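Local coordinates for protein ureidoglycolate hydrolase (Arabidopsis thaliana, PDB 4PXE) that hydrolyses (S)-ureidoglycolate to glyoxylate, ammonium and carbon dioxide in plant purine breakdown, working as a manganese-dependent homodimer, at residues 226-231 against 379-384; 372-377 against 391-396. All coordinates share one frame; numbering follows the deposited sequence.

Interaction 1: residues 226-231 against 379-384; sequences TAIAAP and DSLFMA
Ile-228 and Leu-381 carry most of this apolar contact, with Pro-231 and Ser-380 at its two ends. No hydrogen bond joins the segments. The CD1 end of Ile-228 rests on the helix backbone, 3.6 Å from Leu-381 N. Ile-228 CD1 also meets Ser-380 CB at 3.9 Å. Ile-228 CG1 stands anti to its carbonyl carbon (chi1 -62°) and the chain runs on extended, which carries CD1 out to the helix. The other branch of Ile-228, CG2, lies against Leu-381 CD1 at 4.1 Å.

Leu-381 splits its two methyls between two partners. CD1 goes to Ile-228. Leu-381 CD2 reaches toward the proline ring and stops 3.7 Å from Pro-231 CG. Cut back to an alanine, Leu-381 loses both methyls, which would probably open a gap between helix and strand and leave Pro-231 CG without its partner on the helix.

The polar end of Ser-380 turns to another neighbour: OG is hydrogen-bonded to Glu-206, while CB takes part in the packing. Within the helical turn, Asp-379 O accepts from both Phe-382 N and Met-383 N.

The contact is buried. It sets helix 379-383 against the broken strand 222-239. Met-389 of strand 389-394 touches both Ile-228 and Ser-380, and Ala-348 of strand 348-349 lies against Leu-381. Strand 201-209 packs against Ser-380 and Met-383 through Phe-204.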
# COMPACT_ATOMS: atom_id res chain seq x y z
N THR A 226 3.22 8.14 36.60
CA THR A 226 4.53 8.23 37.26
C THR A 226 5.72 8.02 36.32
O THR A 226 6.85 8.39 36.64
CB THR A 226 4.63 7.20 38.39
OG1 THR A 226 4.58 5.88 37.84
CG2 THR A 226 3.49 7.37 39.40
N ALA A 227 5.47 7.44 35.15
CA ALA A 227 6.53 7.17 34.20
C ALA A 227 5.91 6.88 32.84
O ALA A 227 4.73 6.55 32.76
CB ALA A 227 7.36 5.96 34.65
N ILE A 228 6.72 7.02 31.80
CA ILE A 228 6.30 6.74 30.43
C ILE A 228 7.26 5.70 29.86
O ILE A 228 8.47 5.86 29.96
CB ILE A 228 6.36 8.01 29.57
CG1 ILE A 228 5.40 9.08 30.11
CG2 ILE A 228 6.06 7.68 28.09
CD1 ILE A 228 5.54 10.43 29.42
N ALA A 229 6.71 4.63 29.26
CA ALA A 229 7.52 3.55 28.71
C ALA A 229 8.44 4.01 27.58
O ALA A 229 8.21 5.05 26.95
CB ALA A 229 6.62 2.41 28.24
N ALA A 230 9.50 3.23 27.35
CA ALA A 230 10.55 3.57 26.40
C ALA A 230 10.22 3.12 24.98
O ALA A 230 10.13 1.92 24.72
CB ALA A 230 11.85 2.92 26.84
N PRO A 231 10.03 4.08 24.07
CA PRO A 231 9.59 3.72 22.72
C PRO A 231 10.72 3.66 21.68
O PRO A 231 11.67 4.45 21.74
CB PRO A 231 8.65 4.87 22.37
CG PRO A 231 9.30 6.07 23.04
CD PRO A 231 9.98 5.54 24.29
N ASP A 379 3.93 13.74 24.13
CA ASP A 379 4.80 14.91 24.19
C ASP A 379 5.45 15.11 25.56
O ASP A 379 6.56 15.62 25.66
CB ASP A 379 4.03 16.16 23.77
CG ASP A 379 3.65 16.11 22.30
OD1 ASP A 379 4.59 16.07 21.48
OD2 ASP A 379 2.44 16.10 21.95
N SER A 380 4.76 14.68 26.62
CA SER A 380 5.30 14.70 27.98
C SER A 380 6.66 14.00 28.07
O SER A 380 7.50 14.38 28.89
CB SER A 380 4.31 14.05 28.94
OG SER A 380 3.16 14.85 29.13
N LEU A 381 6.89 12.98 27.24
CA LEU A 381 8.14 12.23 27.28
C LEU A 381 9.33 13.15 27.01
O LEU A 381 10.38 13.03 27.64
CB LEU A 381 8.11 11.08 26.26
CG LEU A 381 9.36 10.21 26.15
CD1 LEU A 381 9.64 9.55 27.47
CD2 LEU A 381 9.17 9.18 25.07
N PHE A 382 9.15 14.08 26.08
CA PHE A 382 10.22 15.00 25.71
C PHE A 382 10.22 16.31 26.48
O PHE A 382 11.28 16.89 26.76
CB PHE A 382 10.24 15.19 24.19
CG PHE A 382 10.48 13.90 23.47
CD1 PHE A 382 11.77 13.41 23.36
CD2 PHE A 382 9.43 13.13 23.01
CE1 PHE A 382 12.01 12.19 22.75
CE2 PHE A 382 9.65 11.91 22.41
CZ PHE A 382 10.94 11.44 22.28
N MET A 383 9.03 16.77 26.87
CA MET A 383 8.93 17.94 27.75
C MET A 383 9.65 17.69 29.07
O MET A 383 10.15 18.63 29.69
CB MET A 383 7.46 18.32 27.99
CG MET A 383 6.76 18.88 26.75
SD MET A 383 7.59 20.30 26.00
CE MET A 383 7.23 21.57 27.21
N ALA A 384 9.70 16.43 29.49
CA ALA A 384 10.40 16.04 30.72
C ALA A 384 11.89 16.38 30.68
O ALA A 384 12.54 16.47 31.73
CB ALA A 384 10.22 14.55 30.99

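Interaction 2: residues 372-377 against 391-396; sequences MISRAY and MIFIPC. With GLV (glyoxylic acid), chain E.
Phe-393 presents the edge of its ring to three consecutive residues, Met-372, Ile-373 and Ser-374. Strand segments 372-374 and 391-394 run at 97° to each other. Ser-374 meets the ring at its far end, with Ser-374 CB and OG each 3.5 Å from Phe-393 CZ. The hydroxyl oxygen lies in the ring plane. Next along the rim, Ile-373 O is 3.8 Å from Phe-393 CE2. Met-372 approaches on the CD2 side. Met-372 SD lies at the edge, 5.4 Å from the centroid of the Phe-393 ring and 85° off the ring normal. This is a Met-aromatic contact of the edge type. A bend at chi3 brings Met-372 CE back to 4.2 Å from Phe-393 CD2.

The hydroxyl of Ser-374 has polar partners as well as the ring. With its hydroxyl anti to the backbone N (chi1 -179°), Ser-374 OG donates to Ala-376 O over 2.7 Å, from a position out of the carbonyl plane. It is also hydrogen-bonded to NE2 of His-378. The serine thus ties the end of the strand to the loop that follows.

That loop forms part of the glyoxylate site. Tyr-377 N donates to GLV O2 at 3.0 Å, and the same oxygen lies over the centre of the Tyr-377 ring. Arg-307 of the same chain and Asn-294 of the second subunit also hydrogen-bond to the ligand. Here the end of strand 369-374 leads into a substrate-binding loop of an M20-family active site, completed across the dimer.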
# COMPACT_ATOMS: atom_id res chain seq x y z
N MET A 372 0.03 5.22 38.16
CA MET A 372 0.18 4.25 37.07
C MET A 372 1.17 4.75 36.03
O MET A 372 1.57 5.91 36.06
CB MET A 372 -1.18 3.92 36.44
CG MET A 372 -1.90 5.13 35.85
SD MET A 372 -3.67 4.87 35.53
CE MET A 372 -3.61 3.51 34.38
N ILE A 373 1.58 3.87 35.13
CA ILE A 373 2.51 4.25 34.08
C ILE A 373 1.78 4.43 32.75
O ILE A 373 0.67 3.93 32.57
CB ILE A 373 3.65 3.23 33.91
CG1 ILE A 373 3.15 1.95 33.22
CG2 ILE A 373 4.32 2.94 35.25
CD1 ILE A 373 4.19 1.25 32.36
N SER A 374 2.40 5.17 31.85
CA SER A 374 1.88 5.27 30.49
C SER A 374 2.61 4.27 29.60
O SER A 374 3.84 4.20 29.60
CB SER A 374 2.07 6.68 29.94
OG SER A 374 1.55 6.77 28.62
N ARG A 375 1.83 3.50 28.84
CA ARG A 375 2.39 2.57 27.85
C ARG A 375 2.61 3.29 26.52
O ARG A 375 3.63 3.10 25.84
CB ARG A 375 1.46 1.37 27.68
CG ARG A 375 1.24 0.58 28.97
CD ARG A 375 0.54 -0.74 28.69
NE ARG A 375 0.21 -1.45 29.92
CZ ARG A 375 1.08 -2.16 30.64
NH1 ARG A 375 2.35 -2.24 30.27
NH2 ARG A 375 0.68 -2.78 31.74
N ALA A 376 1.63 4.10 26.14
CA ALA A 376 1.78 5.02 25.02
C ALA A 376 2.88 6.02 25.32
O ALA A 376 3.20 6.29 26.48
CB ALA A 376 0.47 5.75 24.77
N TYR A 377 3.48 6.58 24.27
CA TYR A 377 4.33 7.76 24.48
C TYR A 377 3.50 9.02 24.24
O TYR A 377 2.35 8.94 23.77
CB TYR A 377 5.61 7.73 23.62
CG TYR A 377 5.36 7.55 22.13
CD1 TYR A 377 5.51 6.31 21.50
CD2 TYR A 377 4.97 8.63 21.35
CE1 TYR A 377 5.27 6.15 20.13
CE2 TYR A 377 4.72 8.50 19.99
CZ TYR A 377 4.88 7.27 19.39
OH TYR A 377 4.62 7.14 18.04
N MET A 391 1.52 13.74 34.13
CA MET A 391 0.34 13.52 33.30
C MET A 391 -0.85 13.13 34.15
O MET A 391 -0.71 12.39 35.13
CB MET A 391 0.57 12.42 32.25
CG MET A 391 1.72 12.68 31.28
SD MET A 391 1.69 11.47 29.93
CE MET A 391 0.19 11.99 29.10
N ILE A 392 -2.02 13.60 33.74
CA ILE A 392 -3.29 13.19 34.32
C ILE A 392 -3.99 12.29 33.30
O ILE A 392 -4.28 12.74 32.19
CB ILE A 392 -4.18 14.41 34.54
CG1 ILE A 392 -3.51 15.42 35.49
CG2 ILE A 392 -5.54 14.01 35.12
CD1 ILE A 392 -4.13 16.78 35.42
N PHE A 393 -4.25 11.04 33.66
CA PHE A 393 -5.06 10.13 32.84
C PHE A 393 -6.53 10.17 33.27
O PHE A 393 -6.83 10.23 34.47
CB PHE A 393 -4.59 8.68 32.98
CG PHE A 393 -3.44 8.28 32.08
CD1 PHE A 393 -2.99 9.09 31.03
CD2 PHE A 393 -2.84 7.05 32.29
CE1 PHE A 393 -1.93 8.64 30.21
CE2 PHE A 393 -1.80 6.62 31.47
CZ PHE A 393 -1.36 7.41 30.44
N ILE A 394 -7.42 10.11 32.29
CA ILE A 394 -8.83 9.86 32.54
C ILE A 394 -9.22 8.51 31.93
O ILE A 394 -8.55 8.00 31.04
CB ILE A 394 -9.73 10.98 31.98
CG1 ILE A 394 -9.57 11.11 30.47
CG2 ILE A 394 -9.46 12.31 32.69
CD1 ILE A 394 -10.52 12.13 29.86
N PRO A 395 -10.32 7.91 32.42
CA PRO A 395 -10.71 6.61 31.87
C PRO A 395 -11.13 6.68 30.42
O PRO A 395 -11.51 7.75 29.93
CB PRO A 395 -11.93 6.23 32.72
CG PRO A 395 -11.81 7.06 33.97
CD PRO A 395 -11.19 8.34 33.52
N CYS A 396 -11.02 5.55 29.73
CA CYS A 396 -11.62 5.45 28.42
C CYS A 396 -12.21 4.07 28.25
O CYS A 396 -11.75 3.10 28.86
CB CYS A 396 -10.64 5.83 27.29
SG CYS A 396 -9.19 4.76 27.14
C1 GLV E . 1.45 7.70 20.08
O1 GLV E . 1.46 8.58 21.15
C2 GLV E . 1.79 6.30 20.45
O2 GLV E . 2.04 6.02 21.66
O3 GLV E . 1.81 5.41 19.55

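Overall arrangement
Interactions 1 and 2 interlock along the chain: strand 369-374, helix 379-383 and strand 389-394 follow one another. Their centres lie about 11 Å apart. Strands 222-239 and 369-374 run parallel and are joined by backbone hydrogen bonds, among them Thr-226 N to Met-372 O at 2.8 Å and Ala-227 O to Ser-374 N at 2.9 Å. Ser-380 OG of interaction 1 packs on Met-391 CG of interaction 2 at 3.4 Å. Nearer the ligand, Pro-231 CB touches Tyr-377 CD1 at 3.6 Å. This makes Pro-231 a second-shell neighbour of the ligand. The side chain of Pro-231 is about 7 Å from the bound glyoxylate (GLV). The side chain of Phe-393 is about 8 Å from a manganese ion.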